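Local coordinates for protein carboxypeptidase A (Helicoverpa armigera, PDB 1JQG) that probably removes C-terminal residues from peptides as a zinc metallocarboxypeptidase, here in its proenzyme form with the activation peptide still attached, at residues A25-D30 / V82-E87; L301-H306 / F377-E382; Y314-G319 / A366-M371. One frame throughout, in Å; residues are numbered along the deposited sequence.

Contact 1. Residues A25-D30 / V82-E87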
loop_
_atom_site.group_PDB
_atom_site.type_symbol
_atom_site.label_atom_id
_atom_site.label_comp_id
_atom_site.label_asym_id
_atom_site.label_seq_id
_atom_site.Cartn_x
_atom_site.Cartn_y
_atom_site.Cartn_z
ATOM N N ALA A 25 7.593 -17.430 -13.517
ATOM C CA ALA A 25 8.942 -16.969 -13.220
ATOM C C ALA A 25 9.033 -15.443 -13.060
ATOM O O ALA A 25 8.384 -14.612 -13.695
ATOM C CB ALA A 25 9.927 -17.342 -14.313
ATOM N N VAL A 26 9.933 -15.032 -12.166
ATOM C CA VAL A 26 10.203 -13.634 -11.898
ATOM C C VAL A 26 11.441 -13.214 -12.670
ATOM O O VAL A 26 12.491 -13.860 -12.541
ATOM C CB VAL A 26 10.405 -13.360 -10.382
ATOM C CG1 VAL A 26 10.916 -11.949 -10.122
ATOM C CG2 VAL A 26 9.059 -13.537 -9.684
ATOM N N TYR A 27 11.288 -12.163 -13.460
ATOM C CA TYR A 27 12.392 -11.656 -14.262
ATOM C C TYR A 27 12.829 -10.284 -13.754
ATOM O O TYR A 27 12.063 -9.533 -13.124
ATOM C CB TYR A 27 11.996 -11.584 -15.729
ATOM C CG TYR A 27 11.970 -12.906 -16.468
ATOM C CD1 TYR A 27 10.801 -13.653 -16.517
ATOM C CD2 TYR A 27 13.087 -13.392 -17.144
ATOM C CE1 TYR A 27 10.748 -14.847 -17.225
ATOM C CE2 TYR A 27 13.053 -14.599 -17.819
ATOM C CZ TYR A 27 11.874 -15.317 -17.859
ATOM O OH TYR A 27 11.809 -16.502 -18.526
ATOM N N GLN A 28 14.074 -9.939 -14.017
ATOM C CA GLN A 28 14.619 -8.622 -13.708
ATOM C C GLN A 28 15.008 -7.937 -15.018
ATOM O O GLN A 28 15.914 -8.429 -15.691
ATOM C CB GLN A 28 15.763 -8.788 -12.719
ATOM C CG GLN A 28 16.473 -7.502 -12.382
ATOM C CD GLN A 28 17.770 -7.733 -11.610
ATOM O OE1 GLN A 28 18.845 -7.398 -12.143
ATOM N NE2 GLN A 28 17.623 -8.290 -10.411
ATOM N N VAL A 29 14.264 -6.900 -15.401
ATOM C CA VAL A 29 14.548 -6.189 -16.641
ATOM C C VAL A 29 15.415 -4.964 -16.376
ATOM O O VAL A 29 15.079 -4.190 -15.504
ATOM C CB VAL A 29 13.273 -5.777 -17.395
ATOM C CG1 VAL A 29 12.464 -7.065 -17.603
ATOM C CG2 VAL A 29 12.400 -4.772 -16.676
ATOM N N ASP A 30 16.529 -4.844 -17.076
ATOM C CA ASP A 30 17.488 -3.773 -16.949
ATOM C C ASP A 30 17.457 -2.927 -18.203
ATOM O O ASP A 30 17.905 -3.424 -19.229
ATOM C CB ASP A 30 18.918 -4.289 -16.737
ATOM C CG ASP A 30 19.024 -5.247 -15.573
ATOM O OD1 ASP A 30 19.575 -4.802 -14.556
ATOM O OD2 ASP A 30 18.539 -6.401 -15.693
ATOM N N VAL A 82 17.228 -5.364 -24.810
ATOM C CA VAL A 82 16.993 -5.071 -23.406
ATOM C C VAL A 82 17.484 -6.231 -22.549
ATOM O O VAL A 82 17.100 -7.370 -22.778
ATOM C CB VAL A 82 15.514 -4.761 -23.088
ATOM C CG1 VAL A 82 15.236 -4.504 -21.621
ATOM C CG2 VAL A 82 15.067 -3.518 -23.856
ATOM N N GLN A 83 18.387 -5.971 -21.624
ATOM C CA GLN A 83 18.889 -6.944 -20.687
ATOM C C GLN A 83 17.813 -7.468 -19.728
ATOM O O GLN A 83 16.975 -6.710 -19.229
ATOM C CB GLN A 83 20.043 -6.389 -19.838
ATOM C CG GLN A 83 21.172 -5.818 -20.672
ATOM C CD GLN A 83 22.179 -5.060 -19.833
ATOM O OE1 GLN A 83 22.238 -3.825 -19.837
ATOM N NE2 GLN A 83 22.987 -5.819 -19.097
ATOM N N TYR A 84 17.944 -8.759 -19.453
ATOM C CA TYR A 84 17.048 -9.351 -18.496
ATOM C C TYR A 84 17.738 -10.573 -17.904
ATOM O O TYR A 84 18.679 -11.114 -18.448
ATOM C CB TYR A 84 15.791 -9.858 -19.188
ATOM C CG TYR A 84 15.982 -10.990 -20.178
ATOM C CD1 TYR A 84 15.896 -12.324 -19.803
ATOM C CD2 TYR A 84 16.260 -10.709 -21.510
ATOM C CE1 TYR A 84 16.064 -13.345 -20.717
ATOM C CE2 TYR A 84 16.444 -11.728 -22.424
ATOM C CZ TYR A 84 16.342 -13.042 -22.027
ATOM O OH TYR A 84 16.511 -14.046 -22.944
ATOM N N LYS A 85 17.065 -10.982 -16.834
ATOM C CA LYS A 85 17.574 -12.269 -16.361
ATOM C C LYS A 85 16.739 -12.841 -15.238
ATOM O O LYS A 85 16.117 -12.154 -14.444
ATOM C CB LYS A 85 19.039 -12.153 -16.036
ATOM C CG LYS A 85 19.284 -11.462 -14.712
ATOM C CD LYS A 85 20.771 -11.227 -14.468
ATOM C CE LYS A 85 21.476 -12.521 -14.061
ATOM N NZ LYS A 85 20.997 -12.942 -12.701
ATOM N N LEU A 86 16.672 -14.177 -15.231
ATOM C CA LEU A 86 15.884 -15.090 -14.453
ATOM C C LEU A 86 16.286 -15.106 -12.969
ATOM O O LEU A 86 17.313 -15.648 -12.583
ATOM C CB LEU A 86 15.883 -16.564 -14.940
ATOM C CG LEU A 86 14.870 -17.547 -14.338
ATOM C CD1 LEU A 86 13.452 -17.195 -14.819
ATOM C CD2 LEU A 86 15.149 -19.006 -14.645
ATOM N N GLU A 87 15.378 -14.574 -12.137
ATOM C CA GLU A 87 15.580 -14.528 -10.714
ATOM C C GLU A 87 14.985 -15.742 -10.021
ATOM O O GLU A 87 15.536 -16.307 -9.084
ATOM C CB GLU A 87 15.001 -13.223 -10.141
ATOM C CG GLU A 87 15.310 -13.073 -8.639
ATOM C CD GLU A 87 14.899 -11.717 -8.095
ATOM O OE1 GLU A 87 15.690 -10.777 -8.297
ATOM O OE2 GLU A 87 13.808 -11.635 -7.480
#
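Tyr27 and Leu86 form a non-hydrogen-bonded pair between two antiparallel strands, and the tyrosine ring carries most of their meeting. From CB the chain leaves with CG anti to the carbonyl carbon (chi1 -76°), on the face shared with Val29, Tyr84 and Leu86. Ring atom CD2 then lies 4.0 Å from CD1 of Tyr84, the two tyrosines running side by side and pointing the same way. CE2 meets both that atom and Leu86 CD1, a methyl that stands over one face toward the rim, 3.9 Å from Tyr27 CZ, in a CH-pi contact. Leucine suits the place because the same CD1 also reaches Ala25 CB at 3.6 Å. At the tip, Tyr27 OH makes a weak hydrogen bond with Arg70 NE. An alanine here would probably leave Leu86 CD1 without the ring it packs on and open a gap beside Tyr84.

Gln28 and Lys85 exchange two backbone N-H...O bonds, while Glu87 N reaches Val26 O at 3.0 Å. Glu87's carboxylate has its own mate, a salt bridge to Lys62.

In the four-stranded antiparallel sheet of the activation peptide, 83-88 is an outer strand and 61-65 flanks 25-30 on its other side. Helix 70-80 packs on the tyrosine face, with Phe73 meeting the Tyr27 ring.

Contact 2. Residues L301-H306 / F377-E382. With ZN (zinc ion), chain B.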
loop_
_atom_site.group_PDB
_atom_site.type_symbol
_atom_site.label_atom_id
_atom_site.label_comp_id
_atom_site.label_asym_id
_atom_site.label_seq_id
_atom_site.Cartn_x
_atom_site.Cartn_y
_atom_site.Cartn_z
ATOM N N LEU A 301 -2.630 15.739 7.229
ATOM C CA LEU A 301 -1.733 14.766 6.611
ATOM C C LEU A 301 -2.512 13.490 6.225
ATOM O O LEU A 301 -3.402 13.063 7.004
ATOM C CB LEU A 301 -0.596 14.344 7.561
ATOM C CG LEU A 301 0.427 13.343 7.065
ATOM C CD1 LEU A 301 1.227 13.780 5.829
ATOM C CD2 LEU A 301 1.415 13.022 8.192
ATOM N N TYR A 302 -2.189 13.008 5.033
ATOM C CA TYR A 302 -2.800 11.798 4.520
ATOM C C TYR A 302 -1.716 10.823 4.045
ATOM O O TYR A 302 -0.881 11.212 3.222
ATOM C CB TYR A 302 -3.748 12.117 3.357
ATOM C CG TYR A 302 -4.373 10.920 2.691
ATOM C CD1 TYR A 302 -5.563 10.391 3.158
ATOM C CD2 TYR A 302 -3.770 10.304 1.577
ATOM C CE1 TYR A 302 -6.194 9.309 2.562
ATOM C CE2 TYR A 302 -4.386 9.209 0.961
ATOM C CZ TYR A 302 -5.606 8.733 1.467
ATOM O OH TYR A 302 -6.153 7.651 0.857
ATOM N N LEU A 303 -1.793 9.582 4.513
ATOM C CA LEU A 303 -0.798 8.587 4.184
ATOM C C LEU A 303 -1.425 7.309 3.626
ATOM O O LEU A 303 -2.212 6.625 4.265
ATOM C CB LEU A 303 0.103 8.273 5.392
ATOM C CG LEU A 303 0.858 9.435 6.029
ATOM C CD1 LEU A 303 1.633 9.013 7.266
ATOM C CD2 LEU A 303 1.799 10.113 5.035
ATOM N N ASP A 304 -1.054 6.957 2.413
ATOM C CA ASP A 304 -1.482 5.713 1.768
ATOM C C ASP A 304 -0.290 4.764 1.795
ATOM O O ASP A 304 0.655 4.926 1.004
ATOM C CB ASP A 304 -1.932 6.005 0.330
ATOM C CG ASP A 304 -2.550 4.805 -0.351
ATOM O OD1 ASP A 304 -2.874 3.798 0.303
ATOM O OD2 ASP A 304 -2.722 4.867 -1.593
ATOM N N ILE A 305 -0.330 3.809 2.705
ATOM C CA ILE A 305 0.777 2.892 2.917
ATOM C C ILE A 305 0.763 1.702 1.979
ATOM O O ILE A 305 -0.056 0.792 2.093
ATOM C CB ILE A 305 0.876 2.443 4.405
ATOM C CG1 ILE A 305 1.023 3.728 5.273
ATOM C CG2 ILE A 305 2.064 1.535 4.667
ATOM C CD1 ILE A 305 1.018 3.494 6.767
ATOM N N HIS A 306 1.772 1.636 1.121
ATOM C CA HIS A 306 1.968 0.529 0.222
ATOM C C HIS A 306 3.318 -0.161 0.498
ATOM O O HIS A 306 4.113 0.170 1.338
ATOM C CB HIS A 306 1.998 0.994 -1.255
ATOM C CG HIS A 306 0.687 1.531 -1.719
ATOM N ND1 HIS A 306 -0.192 0.837 -2.477
ATOM C CD2 HIS A 306 0.012 2.699 -1.542
ATOM C CE1 HIS A 306 -1.270 1.432 -2.837
ATOM N NE2 HIS A 306 -1.173 2.600 -2.231
ATOM N N PHE A 377 -0.622 18.126 2.739
ATOM C CA PHE A 377 0.498 17.191 2.718
ATOM C C PHE A 377 -0.046 15.784 2.563
ATOM O O PHE A 377 -0.864 15.329 3.386
ATOM C CB PHE A 377 1.316 17.312 4.006
ATOM C CG PHE A 377 1.800 18.715 4.276
ATOM C CD1 PHE A 377 1.108 19.538 5.151
ATOM C CD2 PHE A 377 2.899 19.228 3.626
ATOM C CE1 PHE A 377 1.525 20.824 5.411
ATOM C CE2 PHE A 377 3.327 20.530 3.869
ATOM C CZ PHE A 377 2.647 21.314 4.764
ATOM N N SER A 378 0.351 15.082 1.513
ATOM C CA SER A 378 -0.165 13.741 1.239
ATOM C C SER A 378 0.908 12.908 0.554
ATOM O O SER A 378 1.554 13.180 -0.439
ATOM C CB SER A 378 -1.439 13.835 0.405
ATOM O OG SER A 378 -2.037 12.603 0.134
ATOM N N TYR A 379 1.221 11.764 1.138
ATOM C CA TYR A 379 2.227 10.852 0.617
ATOM C C TYR A 379 1.660 9.447 0.384
ATOM O O TYR A 379 0.702 8.977 1.041
ATOM C CB TYR A 379 3.435 10.822 1.578
ATOM C CG TYR A 379 4.013 12.211 1.859
ATOM C CD1 TYR A 379 3.523 12.924 2.961
ATOM C CD2 TYR A 379 4.990 12.797 1.068
ATOM C CE1 TYR A 379 4.000 14.176 3.242
ATOM C CE2 TYR A 379 5.492 14.046 1.400
ATOM C CZ TYR A 379 4.983 14.745 2.471
ATOM O OH TYR A 379 5.410 15.998 2.798
ATOM N N THR A 380 2.351 8.704 -0.445
ATOM C CA THR A 380 2.143 7.284 -0.663
ATOM C C THR A 380 3.421 6.552 -0.233
ATOM O O THR A 380 4.462 6.776 -0.836
ATOM C CB THR A 380 1.772 6.997 -2.111
ATOM O OG1 THR A 380 2.119 5.600 -2.332
ATOM C CG2 THR A 380 2.554 7.802 -3.144
ATOM N N TYR A 381 3.355 5.820 0.876
ATOM C CA TYR A 381 4.491 5.106 1.409
ATOM C C TYR A 381 4.709 3.807 0.668
ATOM O O TYR A 381 3.796 3.112 0.267
ATOM C CB TYR A 381 4.315 4.767 2.898
ATOM C CG TYR A 381 4.876 5.773 3.877
ATOM C CD1 TYR A 381 4.470 7.080 3.909
ATOM C CD2 TYR A 381 5.822 5.386 4.793
ATOM C CE1 TYR A 381 4.990 7.996 4.812
ATOM C CE2 TYR A 381 6.361 6.268 5.719
ATOM C CZ TYR A 381 5.938 7.569 5.726
ATOM O OH TYR A 381 6.418 8.477 6.648
ATOM N N GLU A 382 5.970 3.486 0.448
ATOM C CA GLU A 382 6.376 2.228 -0.159
ATOM C C GLU A 382 7.324 1.581 0.839
ATOM O O GLU A 382 8.477 1.958 0.802
ATOM C CB GLU A 382 7.054 2.440 -1.513
ATOM C CG GLU A 382 6.148 3.047 -2.584
ATOM C CD GLU A 382 5.111 2.047 -3.091
ATOM O OE1 GLU A 382 5.408 0.841 -2.990
ATOM O OE2 GLU A 382 4.021 2.434 -3.581
HETATM ZN ZN ZN B . 0.439 -0.756 -4.102
HETATM O O HOH W 1 2.009 0.197 -5.714
#
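The Tyr379 ring meets the neighbouring strand at its edge: Leu301 CD1 lies in the ring plane, 3.8 Å from Tyr379 CD1, and Leu303 CD2 comes to the same rim. Leu301 crosses the tyrosine at about a right angle, whereas Leu303 runs beside it, and its CD2 goes on to Tyr381 CE1 at 3.8 Å. A branched leucine suits the place of Leu303, since its CD2 reaches both Tyr379 and Tyr381. The Tyr379 hydroxyl is bonded to Leu328 O.

On the other side of the sheet lie the Tyr302 ring, approached obliquely by Ser378 OG, itself bonded to Ser367 O, and the His306 imidazole. Asp304 OD2 sits at the imidazole's edge, in the ring plane, and accepts a hydrogen bond from His306 NE2 at 2.8 Å. The histidine meets that oxygen from well above the carboxylate plane (58°), while Asp304 OD1 is held by Gln177 NE2. With NE2 so occupied, ND1 is presented to the zinc ion at 2.4 Å; the carboxylate thus acts as a second-shell group that fixes the ring's rotation. His181, Glu184 and a water complete the metal site. The chain of Glu382, predicted to be the proton donor or acceptor, bends at chi2 (-73°), which turns CD back toward His306; OE2 lies 3.4 Å from His306 CB, the carboxylate plane only 20° from the imidazole's.

Backbone hydrogen bonds between the parallel strands hold this register, the straightest running from Asp304 N to Tyr379 O at 3.0 Å.

Both strands lie inside the mixed eight-stranded sheet of the M14 fold, flanked by strands 173-178 and 311-314. Helix 325-340 packs on the face of Tyr379 and Tyr381, and helix 366-373 on that of Tyr302 and Asp304.

Contact 3. Residues Y314-G319 / A366-M371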
loop_
_atom_site.group_PDB
_atom_site.type_symbol
_atom_site.label_atom_id
_atom_site.label_comp_id
_atom_site.label_asym_id
_atom_site.label_seq_id
_atom_site.Cartn_x
_atom_site.Cartn_y
_atom_site.Cartn_z
ATOM N N TYR A 314 5.093 11.629 -3.623
ATOM C CA TYR A 314 4.066 12.673 -3.606
ATOM C C TYR A 314 3.983 13.291 -4.982
ATOM O O TYR A 314 4.604 12.818 -5.938
ATOM C CB TYR A 314 4.465 13.781 -2.602
ATOM C CG TYR A 314 5.800 14.476 -2.982
ATOM C CD1 TYR A 314 5.822 15.489 -3.954
ATOM C CD2 TYR A 314 7.006 14.099 -2.361
ATOM C CE1 TYR A 314 7.032 16.107 -4.309
ATOM C CE2 TYR A 314 8.215 14.718 -2.721
ATOM C CZ TYR A 314 8.228 15.718 -3.698
ATOM O OH TYR A 314 9.398 16.310 -4.062
ATOM N N GLY A 315 3.218 14.334 -5.063
ATOM C CA GLY A 315 3.110 15.105 -6.298
ATOM C C GLY A 315 1.741 15.115 -6.803
ATOM O O GLY A 315 0.890 15.758 -6.203
ATOM N N TYR A 316 1.710 14.410 -7.849
ATOM C CA TYR A 316 0.579 14.090 -8.664
ATOM C C TYR A 316 1.204 13.134 -9.709
ATOM O O TYR A 316 2.158 13.443 -10.388
ATOM C CB TYR A 316 -0.051 15.372 -9.244
ATOM C CG TYR A 316 -0.950 16.139 -8.228
ATOM C CD1 TYR A 316 -1.821 15.449 -7.337
ATOM C CD2 TYR A 316 -0.905 17.534 -8.189
ATOM C CE1 TYR A 316 -2.626 16.177 -6.427
ATOM C CE2 TYR A 316 -1.706 18.250 -7.285
ATOM C CZ TYR A 316 -2.562 17.579 -6.409
ATOM O OH TYR A 316 -3.330 18.298 -5.541
ATOM N N GLY A 317 0.685 11.947 -9.831
ATOM C CA GLY A 317 1.250 10.905 -10.768
ATOM C C GLY A 317 1.614 11.463 -12.169
ATOM O O GLY A 317 2.281 10.768 -12.986
ATOM N N ASN A 318 1.112 12.529 -12.712
ATOM C CA ASN A 318 1.223 13.011 -14.077
ATOM C C ASN A 318 2.501 13.800 -14.318
ATOM O O ASN A 318 2.872 14.126 -15.444
ATOM C CB ASN A 318 0.032 13.900 -14.470
ATOM C CG ASN A 318 -0.083 15.125 -13.615
ATOM O OD1 ASN A 318 0.582 15.200 -12.578
ATOM N ND2 ASN A 318 -0.918 16.042 -14.058
ATOM N N GLY A 319 3.224 14.130 -13.292
ATOM C CA GLY A 319 4.479 14.849 -13.362
ATOM C C GLY A 319 4.387 16.286 -12.873
ATOM O O GLY A 319 5.450 16.778 -12.521
ATOM N N ALA A 366 -4.863 7.410 -4.670
ATOM C CA ALA A 366 -5.517 7.863 -3.445
ATOM C C ALA A 366 -4.852 9.100 -2.872
ATOM O O ALA A 366 -5.500 10.110 -2.595
ATOM C CB ALA A 366 -5.457 6.727 -2.432
ATOM N N SER A 367 -3.535 9.100 -2.718
ATOM C CA SER A 367 -2.807 10.246 -2.173
ATOM C C SER A 367 -2.958 11.511 -3.021
ATOM O O SER A 367 -3.008 12.607 -2.463
ATOM C CB SER A 367 -1.341 9.922 -1.917
ATOM O OG SER A 367 -0.585 9.587 -3.058
ATOM N N ASP A 368 -3.038 11.356 -4.349
ATOM C CA ASP A 368 -3.240 12.495 -5.227
ATOM C C ASP A 368 -4.606 13.163 -5.037
ATOM O O ASP A 368 -4.718 14.391 -5.069
ATOM C CB ASP A 368 -3.072 12.086 -6.699
ATOM C CG ASP A 368 -1.626 11.996 -7.113
ATOM O OD1 ASP A 368 -1.327 11.554 -8.237
ATOM O OD2 ASP A 368 -0.698 12.314 -6.355
ATOM N N TYR A 369 -5.647 12.346 -4.851
ATOM C CA TYR A 369 -6.986 12.832 -4.674
ATOM C C TYR A 369 -7.135 13.564 -3.328
ATOM O O TYR A 369 -7.683 14.671 -3.324
ATOM C CB TYR A 369 -8.043 11.725 -4.812
ATOM C CG TYR A 369 -9.455 12.184 -4.449
ATOM C CD1 TYR A 369 -10.279 12.797 -5.390
ATOM C CD2 TYR A 369 -9.988 12.031 -3.182
ATOM C CE1 TYR A 369 -11.553 13.226 -5.106
ATOM C CE2 TYR A 369 -11.250 12.440 -2.836
ATOM C CZ TYR A 369 -12.029 13.043 -3.816
ATOM O OH TYR A 369 -13.289 13.451 -3.475
ATOM N N ALA A 370 -6.607 12.973 -2.287
ATOM C CA ALA A 370 -6.607 13.530 -0.954
ATOM C C ALA A 370 -5.928 14.892 -0.882
ATOM O O ALA A 370 -6.446 15.777 -0.219
ATOM C CB ALA A 370 -5.796 12.613 -0.018
ATOM N N MET A 371 -4.829 15.015 -1.617
ATOM C CA MET A 371 -4.120 16.277 -1.817
ATOM C C MET A 371 -4.982 17.327 -2.518
ATOM O O MET A 371 -4.945 18.492 -2.161
ATOM C CB MET A 371 -2.849 16.028 -2.632
ATOM C CG MET A 371 -2.103 17.312 -2.952
ATOM S SD MET A 371 -0.454 17.331 -2.232
ATOM C CE MET A 371 -0.473 19.104 -1.836
#
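Asp368 takes the backbone N-H of Gly317 in the one hydrogen bond between the loop 314-319 and helix 366-371. Its OD1 is met on the syn side, 21° out of the carboxylate plane, at 2.6 Å from Gly317 N and with a nearly straight N-H...O angle of 170°. The side chain leaves the helix with CG anti to the carbonyl carbon (chi1 -80°), and the short aspartate brings its carboxylate against the loop backbone: Tyr316 CA lies 3.2 Å from Asp368 OD2. Because Asp368 belongs to the first turn of the helix, the helix dipole would probably favour a negative charge there.

The motif on the loop side is a type I beta turn from Tyr316 to Gly319, closed by Gly319 N to Tyr316 O; Gly317, its second residue, offers the amide that the aspartate accepts, and its lack of a side chain probably eases the carboxylate's approach. Gly315 and Gly319 have backbone angles at which a side chain would press on the preceding carbonyl oxygen, so glycine suits both. The turn follows strand 311-314, and its first two residues, with Gly315, lie against helix 366-373.

Van der Waals and aromatic contacts come from Tyr316. Its side chain crosses that of Asp368 obliquely, the ring steep to the carboxylate, with CD1 3.5 Å from Asp368 CG, and its CE1 edge approaches the helix carbonyl Asp368 O at 3.1 Å. Met371, the next helix residue on this side, crosses the ring at about a right angle, with Met371 CG 3.5 Å from Tyr316 CZ. Its flexible thioether adds a Met-aromatic contact, SD standing obliquely 5.3 Å from the centroid of the Tyr316 ring. Tyr316 also touches Met259, and Met371 touches Asn324 and Ser378.

In the fold
Contacts 2 and 3 belong to one part of the catalytic domain, their centres about 10 Å apart, and contact 3 is nested in the chain between the two strands of contact 2. Helix 366-373 leads into strand 377-383 and lies against it: Ser378 OG is 2.8 Å from Ser367 O, a probable hydrogen bond, and Ala366 and Ala370 pack on Tyr302. Contact 2 carries a zinc ligand itself, whereas the Asp368 side chain of contact 3 is about 13 Å from the metal. Contact 1 lies in the activation peptide, its centre about 30 Å from both others, and its nearest atoms stay about 16 Å from contact 2.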